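Local coordinates for inositol 2-dehydrogenase (Sinorhizobium meliloti, PDB 4HKT), which oxidises myo-inositol to scyllo-inosose with NAD+ as electron acceptor, the first step of myo-inositol breakdown, at residues R82-G87 and T113-M118; C92-D97 and M172-F177. One frame throughout, in Å; residues are numbered along the deposited sequence.

Interaction 1 of 2, residues R82-G87 and T113-M118. With EDO (1,2-ethanediol), chain T.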
ATOM      1  N   ARG B  82     -16.821  42.011  18.855  1.00 21.01           N
ATOM      2  CA  ARG B  82     -15.992  42.918  19.639  1.00 21.55           C
ATOM      3  C   ARG B  82     -14.629  43.195  18.949  1.00 24.06           C
ATOM      4  O   ARG B  82     -14.181  44.356  18.844  1.00 20.89           O
ATOM      5  CB  ARG B  82     -15.733  42.338  21.015  1.00 22.05           C
ATOM      6  CG  ARG B  82     -16.872  42.451  22.019  1.00 24.64           C
ATOM      7  CD  ARG B  82     -16.580  41.593  23.239  1.00 24.67           C
ATOM      8  NE  ARG B  82     -15.525  42.195  24.025  1.00 26.58           N
ATOM      9  CZ  ARG B  82     -15.048  41.737  25.177  1.00 26.07           C
ATOM     10  NH1 ARG B  82     -15.507  40.627  25.724  1.00 24.21           N
ATOM     11  NH2 ARG B  82     -14.072  42.416  25.785  1.00 28.12           N
ATOM     12  N   PHE B  83     -13.978  42.146  18.459  1.00 21.25           N
ATOM     13  CA  PHE B  83     -12.662  42.359  17.882  1.00 21.94           C
ATOM     14  C   PHE B  83     -12.751  42.982  16.502  1.00 22.82           C
ATOM     15  O   PHE B  83     -11.848  43.755  16.104  1.00 24.82           O
ATOM     16  CB  PHE B  83     -11.792  41.095  17.990  1.00 21.68           C
ATOM     17  CG  PHE B  83     -11.241  40.890  19.358  1.00 23.55           C
ATOM     18  CD1 PHE B  83      -9.997  41.409  19.695  1.00 26.12           C
ATOM     19  CD2 PHE B  83     -11.974  40.262  20.341  1.00 24.01           C
ATOM     20  CE1 PHE B  83      -9.490  41.262  20.979  1.00 26.60           C
ATOM     21  CE2 PHE B  83     -11.462  40.086  21.611  1.00 25.36           C
ATOM     22  CZ  PHE B  83     -10.215  40.599  21.934  1.00 27.95           C
ATOM     23  N   ALA B  84     -13.851  42.715  15.795  1.00 21.09           N
ATOM     24  CA  ALA B  84     -14.146  43.363  14.547  1.00 22.28           C
ATOM     25  C   ALA B  84     -14.261  44.874  14.767  1.00 26.72           C
ATOM     26  O   ALA B  84     -13.622  45.687  14.053  1.00 22.95           O
ATOM     27  CB  ALA B  84     -15.449  42.861  13.944  1.00 21.25           C
ATOM     28  N   ARG B  85     -15.104  45.250  15.727  1.00 22.08           N
ATOM     29  CA  ARG B  85     -15.246  46.668  16.065  1.00 23.63           C
ATOM     30  C   ARG B  85     -13.967  47.305  16.583  1.00 24.53           C
ATOM     31  O   ARG B  85     -13.741  48.493  16.355  1.00 26.99           O
ATOM     32  CB  ARG B  85     -16.364  46.860  17.073  1.00 22.84           C
ATOM     33  CG  ARG B  85     -17.706  46.745  16.416  1.00 22.22           C
ATOM     34  CD  ARG B  85     -18.804  46.725  17.457  1.00 23.99           C
ATOM     35  NE  ARG B  85     -20.083  46.826  16.818  1.00 21.64           N
ATOM     36  CZ  ARG B  85     -21.072  45.962  16.962  1.00 22.60           C
ATOM     37  NH1 ARG B  85     -20.967  44.928  17.776  1.00 22.41           N
ATOM     38  NH2 ARG B  85     -22.174  46.159  16.274  1.00 22.01           N
ATOM     39  N   ALA B  86     -13.124  46.538  17.248  1.00 24.57           N
ATOM     40  CA  ALA B  86     -11.847  47.059  17.711  1.00 26.98           C
ATOM     41  C   ALA B  86     -10.747  47.125  16.641  1.00 29.04           C
ATOM     42  O   ALA B  86      -9.637  47.583  16.933  1.00 27.79           O
ATOM     43  CB  ALA B  86     -11.349  46.256  18.887  1.00 28.16           C
ATOM     44  N   GLY B  87     -11.035  46.641  15.435  1.00 29.44           N
ATOM     45  CA  GLY B  87     -10.084  46.684  14.327  1.00 30.03           C
ATOM     46  C   GLY B  87      -9.042  45.581  14.312  1.00 29.27           C
ATOM     47  O   GLY B  87      -8.057  45.704  13.615  1.00 33.98           O
ATOM     48  N   THR B 113     -17.807  46.528   9.443  1.00 26.43           N
ATOM     49  CA  THR B 113     -16.537  47.052   9.938  1.00 24.85           C
ATOM     50  C   THR B 113     -15.356  46.717   9.038  1.00 25.74           C
ATOM     51  O   THR B 113     -14.201  47.028   9.372  1.00 25.33           O
ATOM     52  CB  THR B 113     -16.221  46.543  11.359  1.00 24.90           C
ATOM     53  OG1 THR B 113     -16.070  45.111  11.359  1.00 24.11           O
ATOM     54  CG2 THR B 113     -17.336  46.933  12.311  1.00 24.29           C
ATOM     55  N   LYS B 114     -15.632  46.042   7.934  1.00 27.84           N
ATOM     56  CA  LYS B 114     -14.575  45.560   7.019  1.00 32.50           C
ATOM     57  C   LYS B 114     -13.495  44.779   7.741  1.00 30.02           C
ATOM     58  O   LYS B 114     -12.285  44.889   7.443  1.00 31.86           O
ATOM     59  CB  LYS B 114     -13.986  46.749   6.235  1.00 35.77           C
ATOM     60  CG  LYS B 114     -14.997  47.341   5.260  1.00 39.77           C
ATOM     61  CD  LYS B 114     -14.862  48.855   5.101  1.00 48.27           C
ATOM     62  CE  LYS B 114     -14.106  49.261   3.842  1.00 51.13           C
ATOM     63  NZ  LYS B 114     -15.009  49.399   2.661  1.00 53.73           N
ATOM     64  N   ALA B 115     -13.942  43.968   8.693  1.00 26.40           N
ATOM     65  CA  ALA B 115     -13.077  43.087   9.433  1.00 23.70           C
ATOM     66  C   ALA B 115     -12.674  41.873   8.595  1.00 20.76           C
ATOM     67  O   ALA B 115     -13.394  41.430   7.709  1.00 21.70           O
ATOM     68  CB  ALA B 115     -13.755  42.652  10.736  1.00 25.10           C
ATOM     69  N   LYS B 116     -11.515  41.352   8.911  1.00 20.28           N
ATOM     70  CA  LYS B 116     -10.987  40.132   8.348  1.00 21.68           C
ATOM     71  C   LYS B 116     -11.292  39.013   9.333  1.00 20.49           C
ATOM     72  O   LYS B 116     -10.943  39.112  10.500  1.00 20.78           O
ATOM     73  CB  LYS B 116      -9.469  40.253   8.182  1.00 23.96           C
ATOM     74  CG  LYS B 116      -9.029  41.329   7.190  1.00 25.69           C
ATOM     75  CD  LYS B 116      -7.504  41.306   7.056  1.00 28.25           C
ATOM     76  CE  LYS B 116      -7.001  42.353   6.074  1.00 29.39           C
ATOM     77  NZ  LYS B 116      -7.351  43.737   6.535  1.00 29.65           N
ATOM     78  N   LEU B 117     -11.997  37.989   8.859  1.00 20.74           N
ATOM     79  CA  LEU B 117     -12.360  36.825   9.669  1.00 21.08           C
ATOM     80  C   LEU B 117     -12.106  35.555   8.860  1.00 20.24           C
ATOM     81  O   LEU B 117     -12.659  35.377   7.776  1.00 22.27           O
ATOM     82  CB  LEU B 117     -13.863  36.896  10.062  1.00 20.79           C
ATOM     83  CG  LEU B 117     -14.517  35.622  10.624  1.00 19.75           C
ATOM     84  CD1 LEU B 117     -13.930  35.359  11.983  1.00 20.62           C
ATOM     85  CD2 LEU B 117     -16.041  35.701  10.744  1.00 21.10           C
HETATM   86  N   MSE B 118     -11.303  34.682   9.420  1.00 19.06           N
HETATM   87  CA  MSE B 118     -11.137  33.346   8.918  1.00 20.66           C
HETATM   88  C   MSE B 118     -11.668  32.448   9.988  1.00 20.16           C
HETATM   89  O   MSE B 118     -11.421  32.675  11.184  1.00 19.48           O
HETATM   90  CB  MSE B 118      -9.646  33.055   8.742  1.00 22.25           C
HETATM   91  CG  MSE B 118      -9.426  31.647   8.233  1.00 24.05           C
HETATM   92 SE   MSE B 118      -7.500  31.327   7.906  1.00 28.12          SE
HETATM   93  CE  MSE B 118      -7.304  32.393   6.296  1.00 28.60           C
TER
HETATM   94  C1  EDO T 403     -18.410  45.406  20.083  1.00 37.40           C
HETATM   95  O1  EDO T 403     -19.357  44.352  20.103  1.00 26.73           O
HETATM   96  C2  EDO T 403     -17.784  45.595  21.436  1.00 35.93           C
HETATM   97  O2  EDO T 403     -17.641  46.966  21.632  1.00 39.81           O
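Ala84 sets its methyl group against that of Ala115, CB to CB 3.6 Å, and the same carbon lies 3.5 Å from Thr113 OG1, so one small side chain meets two residues of 113-118. The CB atoms of Thr113 and Ala115 both point toward the helical turn, and the Ala84 and Ala115 CA atoms come within 5.2 Å, a spacing that would probably leave little room for anything larger than a methyl. With OG1 set between its backbone N and carbonyl carbon (chi1 63°), Thr113 can turn this hydroxyl back to the carbonyl of Val109, its hydrogen-bond acceptor, while CG2 faces Arg85, whose CG it meets at 4.1 Å with the two side chains nearly perpendicular. In the Rossmann domain this joins the C-terminal ends of helices 76-85 and 100-112, each finished by a Schellman motif, at Gly87 and Lys114 respectively. Ala84 also touches Ile90 of strand 89-93, which lies between the two helices in the chain. Past Thr113, the extended chain of Arg85 runs over Val109. In the model its NH1 donates to O1 of a 1,2-ethanediol at 2.9 Å with an N-H...O angle of 145°, but the diol's placement is doubtful because its C1 sits too near Arg85 CD. That diol, probably from the crystallisation liquor, also lies beside the aliphatic part of Arg82.

Interaction 2 of 2, residues C92-D97 and M172-F177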
ATOM      1  N   CYS B  92     -11.178  32.607  14.100  1.00 20.52           N
ATOM      2  CA  CYS B  92     -12.022  31.981  15.094  1.00 19.75           C
ATOM      3  C   CYS B  92     -12.213  30.481  14.875  1.00 20.33           C
ATOM      4  O   CYS B  92     -12.626  30.076  13.812  1.00 19.82           O
ATOM      5  CB  CYS B  92     -13.384  32.671  15.134  1.00 19.29           C
ATOM      6  SG  CYS B  92     -14.333  32.214  16.599  1.00 23.02           S
ATOM      7  N   GLU B  93     -11.899  29.672  15.880  1.00 21.75           N
ATOM      8  CA  GLU B  93     -12.226  28.248  15.835  1.00 24.87           C
ATOM      9  C   GLU B  93     -13.739  28.022  15.593  1.00 23.90           C
ATOM     10  O   GLU B  93     -14.579  28.824  16.006  1.00 21.36           O
ATOM     11  CB  GLU B  93     -11.799  27.546  17.106  1.00 28.83           C
ATOM     12  CG  GLU B  93     -10.360  27.051  17.085  1.00 36.88           C
ATOM     13  CD  GLU B  93     -10.125  25.952  16.041  1.00 38.20           C
ATOM     14  OE1 GLU B  93     -11.050  25.149  15.787  1.00 40.39           O
ATOM     15  OE2 GLU B  93      -9.032  25.938  15.440  1.00 40.09           O
ATOM     16  N   LYS B  94     -14.061  26.929  14.919  1.00 23.23           N
ATOM     17  CA  LYS B  94     -15.441  26.588  14.670  1.00 25.79           C
ATOM     18  C   LYS B  94     -16.144  26.477  16.007  1.00 24.09           C
ATOM     19  O   LYS B  94     -15.516  26.126  16.999  1.00 24.23           O
ATOM     20  CB  LYS B  94     -15.554  25.261  13.932  1.00 27.12           C
ATOM     21  CG  LYS B  94     -15.340  24.081  14.844  1.00 28.01           C
ATOM     22  CD  LYS B  94     -15.886  22.816  14.262  1.00 31.22           C
ATOM     23  CE  LYS B  94     -15.617  21.673  15.202  1.00 29.68           C
ATOM     24  NZ  LYS B  94     -16.619  21.665  16.283  1.00 28.65           N
ATOM     25  N   PRO B  95     -17.443  26.787  16.049  1.00 24.42           N
ATOM     26  CA  PRO B  95     -18.247  27.448  15.031  1.00 24.98           C
ATOM     27  C   PRO B  95     -18.250  28.954  15.323  1.00 23.88           C
ATOM     28  O   PRO B  95     -17.682  29.399  16.315  1.00 22.64           O
ATOM     29  CB  PRO B  95     -19.647  26.888  15.285  1.00 24.53           C
ATOM     30  CG  PRO B  95     -19.688  26.711  16.752  1.00 25.32           C
ATOM     31  CD  PRO B  95     -18.283  26.355  17.182  1.00 25.49           C
ATOM     32  N   ILE B  96     -18.888  29.724  14.465  1.00 22.10           N
ATOM     33  CA  ILE B  96     -19.162  31.117  14.770  1.00 19.91           C
ATOM     34  C   ILE B  96     -20.190  31.146  15.883  1.00 20.10           C
ATOM     35  O   ILE B  96     -20.063  31.888  16.869  1.00 20.55           O
ATOM     36  CB  ILE B  96     -19.663  31.856  13.540  1.00 19.14           C
ATOM     37  CG1 ILE B  96     -18.496  32.013  12.543  1.00 20.47           C
ATOM     38  CG2 ILE B  96     -20.151  33.244  13.927  1.00 17.40           C
ATOM     39  CD1 ILE B  96     -18.913  32.405  11.162  1.00 19.96           C
ATOM     40  N   ASP B  97     -21.226  30.330  15.708  1.00 18.27           N
ATOM     41  CA  ASP B  97     -22.252  30.119  16.733  1.00 19.12           C
ATOM     42  C   ASP B  97     -23.019  28.881  16.340  1.00 19.03           C
ATOM     43  O   ASP B  97     -22.974  28.463  15.190  1.00 17.75           O
ATOM     44  CB  ASP B  97     -23.205  31.309  16.854  1.00 19.36           C
ATOM     45  CG  ASP B  97     -24.043  31.258  18.131  1.00 21.40           C
ATOM     46  OD1 ASP B  97     -23.488  31.556  19.195  1.00 23.36           O
ATOM     47  OD2 ASP B  97     -25.251  30.920  18.052  1.00 21.01           O
HETATM   48  N   MSE B 172     -19.123  17.680  14.918  1.00 17.08           N
HETATM   49  CA  MSE B 172     -18.148  16.825  14.237  1.00 16.41           C
HETATM   50  C   MSE B 172     -18.328  16.916  12.737  1.00 16.13           C
HETATM   51  O   MSE B 172     -17.406  17.275  12.001  1.00 16.44           O
HETATM   52  CB  MSE B 172     -18.374  15.392  14.687  1.00 17.88           C
HETATM   53  CG  MSE B 172     -17.407  14.429  14.015  1.00 18.10           C
HETATM   54 SE   MSE B 172     -17.703  12.585  14.628  1.00 20.58          SE
HETATM   55  CE  MSE B 172     -16.319  11.897  13.437  1.00 20.44           C
ATOM     56  N   THR B 173     -19.529  16.627  12.277  1.00 15.85           N
ATOM     57  CA  THR B 173     -19.770  16.526  10.835  1.00 16.18           C
ATOM     58  C   THR B 173     -19.605  17.849  10.113  1.00 15.74           C
ATOM     59  O   THR B 173     -19.377  17.908   8.910  1.00 14.07           O
ATOM     60  CB  THR B 173     -21.173  15.994  10.582  1.00 16.05           C
ATOM     61  OG1 THR B 173     -21.453  14.984  11.536  1.00 15.87           O
ATOM     62  CG2 THR B 173     -21.238  15.381   9.176  1.00 16.45           C
ATOM     63  N   ILE B 174     -19.721  18.927  10.877  1.00 16.41           N
ATOM     64  CA  ILE B 174     -19.473  20.250  10.370  1.00 16.98           C
ATOM     65  C   ILE B 174     -18.178  20.378   9.536  1.00 16.29           C
ATOM     66  O   ILE B 174     -18.181  21.012   8.499  1.00 16.46           O
ATOM     67  CB  ILE B 174     -19.599  21.329  11.513  1.00 18.68           C
ATOM     68  CG1 ILE B 174     -19.738  22.718  10.904  1.00 20.99           C
ATOM     69  CG2 ILE B 174     -18.455  21.274  12.487  1.00 18.63           C
ATOM     70  CD1 ILE B 174     -20.269  23.771  11.853  1.00 23.55           C
ATOM     71  N   HIS B 175     -17.081  19.793   9.984  1.00 17.43           N
ATOM     72  CA  HIS B 175     -15.850  19.765   9.221  1.00 17.99           C
ATOM     73  C   HIS B 175     -16.020  19.051   7.860  1.00 17.14           C
ATOM     74  O   HIS B 175     -15.458  19.488   6.859  1.00 16.78           O
ATOM     75  CB  HIS B 175     -14.783  19.005   9.984  1.00 20.12           C
ATOM     76  CG  HIS B 175     -14.200  19.762  11.119  1.00 21.32           C
ATOM     77  ND1 HIS B 175     -13.402  20.871  10.932  1.00 21.82           N
ATOM     78  CD2 HIS B 175     -14.237  19.536  12.447  1.00 22.04           C
ATOM     79  CE1 HIS B 175     -13.001  21.318  12.105  1.00 23.64           C
ATOM     80  NE2 HIS B 175     -13.493  20.528  13.039  1.00 23.54           N
ATOM     81  N   ASP B 176     -16.777  17.967   7.869  1.00 16.33           N
ATOM     82  CA  ASP B 176     -17.052  17.186   6.650  1.00 16.58           C
ATOM     83  C   ASP B 176     -18.016  17.862   5.717  1.00 15.44           C
ATOM     84  O   ASP B 176     -17.842  17.739   4.519  1.00 15.75           O
ATOM     85  CB  ASP B 176     -17.533  15.807   6.980  1.00 16.24           C
ATOM     86  CG  ASP B 176     -16.549  15.053   7.851  1.00 18.07           C
ATOM     87  OD1 ASP B 176     -15.359  14.960   7.494  1.00 17.40           O
ATOM     88  OD2 ASP B 176     -16.963  14.601   8.932  1.00 18.10           O
ATOM     89  N   PHE B 177     -19.011  18.590   6.237  1.00 16.13           N
ATOM     90  CA  PHE B 177     -19.806  19.467   5.385  1.00 14.72           C
ATOM     91  C   PHE B 177     -18.947  20.518   4.671  1.00 15.28           C
ATOM     92  O   PHE B 177     -19.109  20.745   3.477  1.00 13.44           O
ATOM     93  CB  PHE B 177     -20.921  20.151   6.142  1.00 15.55           C
ATOM     94  CG  PHE B 177     -21.920  19.208   6.768  1.00 15.42           C
ATOM     95  CD1 PHE B 177     -22.519  18.212   6.037  1.00 16.54           C
ATOM     96  CD2 PHE B 177     -22.291  19.359   8.080  1.00 14.84           C
ATOM     97  CE1 PHE B 177     -23.458  17.343   6.620  1.00 16.60           C
ATOM     98  CE2 PHE B 177     -23.215  18.529   8.667  1.00 15.57           C
ATOM     99  CZ  PHE B 177     -23.822  17.516   7.944  1.00 16.16           C
TER
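Lys94 reaches across to helix 168-184 and lays the outer carbons of its chain against two consecutive residues, Ile174 and His175. It is the middle residue of Glu93-Lys94-Pro95, the EKP motif of the Gfo/Idh/MocA family, here with a cis peptide bond before Pro95, and the contact bridges the Rossmann domain and the C-terminal domain. CD meets Ile174 CG2 at 3.5 Å, tighter than usual for two carbons. The imidazole comes from an adjacent direction, roughly at right angles to the isoleucine as seen from CD, and CE lies 3.2 Å from His175 NE2, the lysine chain and the histidine side chain crossing at about a right angle. This touching is by methylene carbons; the Lys94 NZ to His175 NE2 separation is 4.6 Å. The amino group goes instead to the backbone carbonyl of Asp171, just before 172-177, and the bend at the last torsion (chi4 80°) turns NZ aside from the imidazole. Replacing His175 by an alanine would probably strip CD and CE of the imidazole contact and leave the end of the Lys94 chain freer to turn, with Ile174 still against CD. A second shell fixes the partners: Ile174 also packs on Ala311 of helix 305-324, and His175 rests against Arg123. The residues flanking Lys94 in the motif are tied as well, Glu93 OE2 by a hydrogen bond to His18 and the Pro95 carbonyl by one to His76, which hold the motif within the Rossmann domain. Within the helix, Thr173 CG2 sits 3.6 Å above one face of the Phe177 ring, offset toward its rim.

In the fold
The two interactions have centres 20 Å apart, and their segments alternate along the chain: 82-87, 92-97, 113-118, then 172-177. The end of helix 76-85 takes part in interaction 1, and strand 89-93, which follows it, leads into interaction 2, so one helix-strand unit is tied both to its Rossmann neighbours and to the second domain. Strands 89-93 and 117-120 are neighbours in the parallel sheet, where Met118 O and Cys92 N, 2.9 Å apart, probably form a hydrogen bond. Interaction 1 stays within the nucleotide-binding domain, beside the outermost strand of that sheet within this chain; in interaction 2 the loop after strand 89-93 meets helix 168-184 of the C-terminal domain, close to the chain's centre.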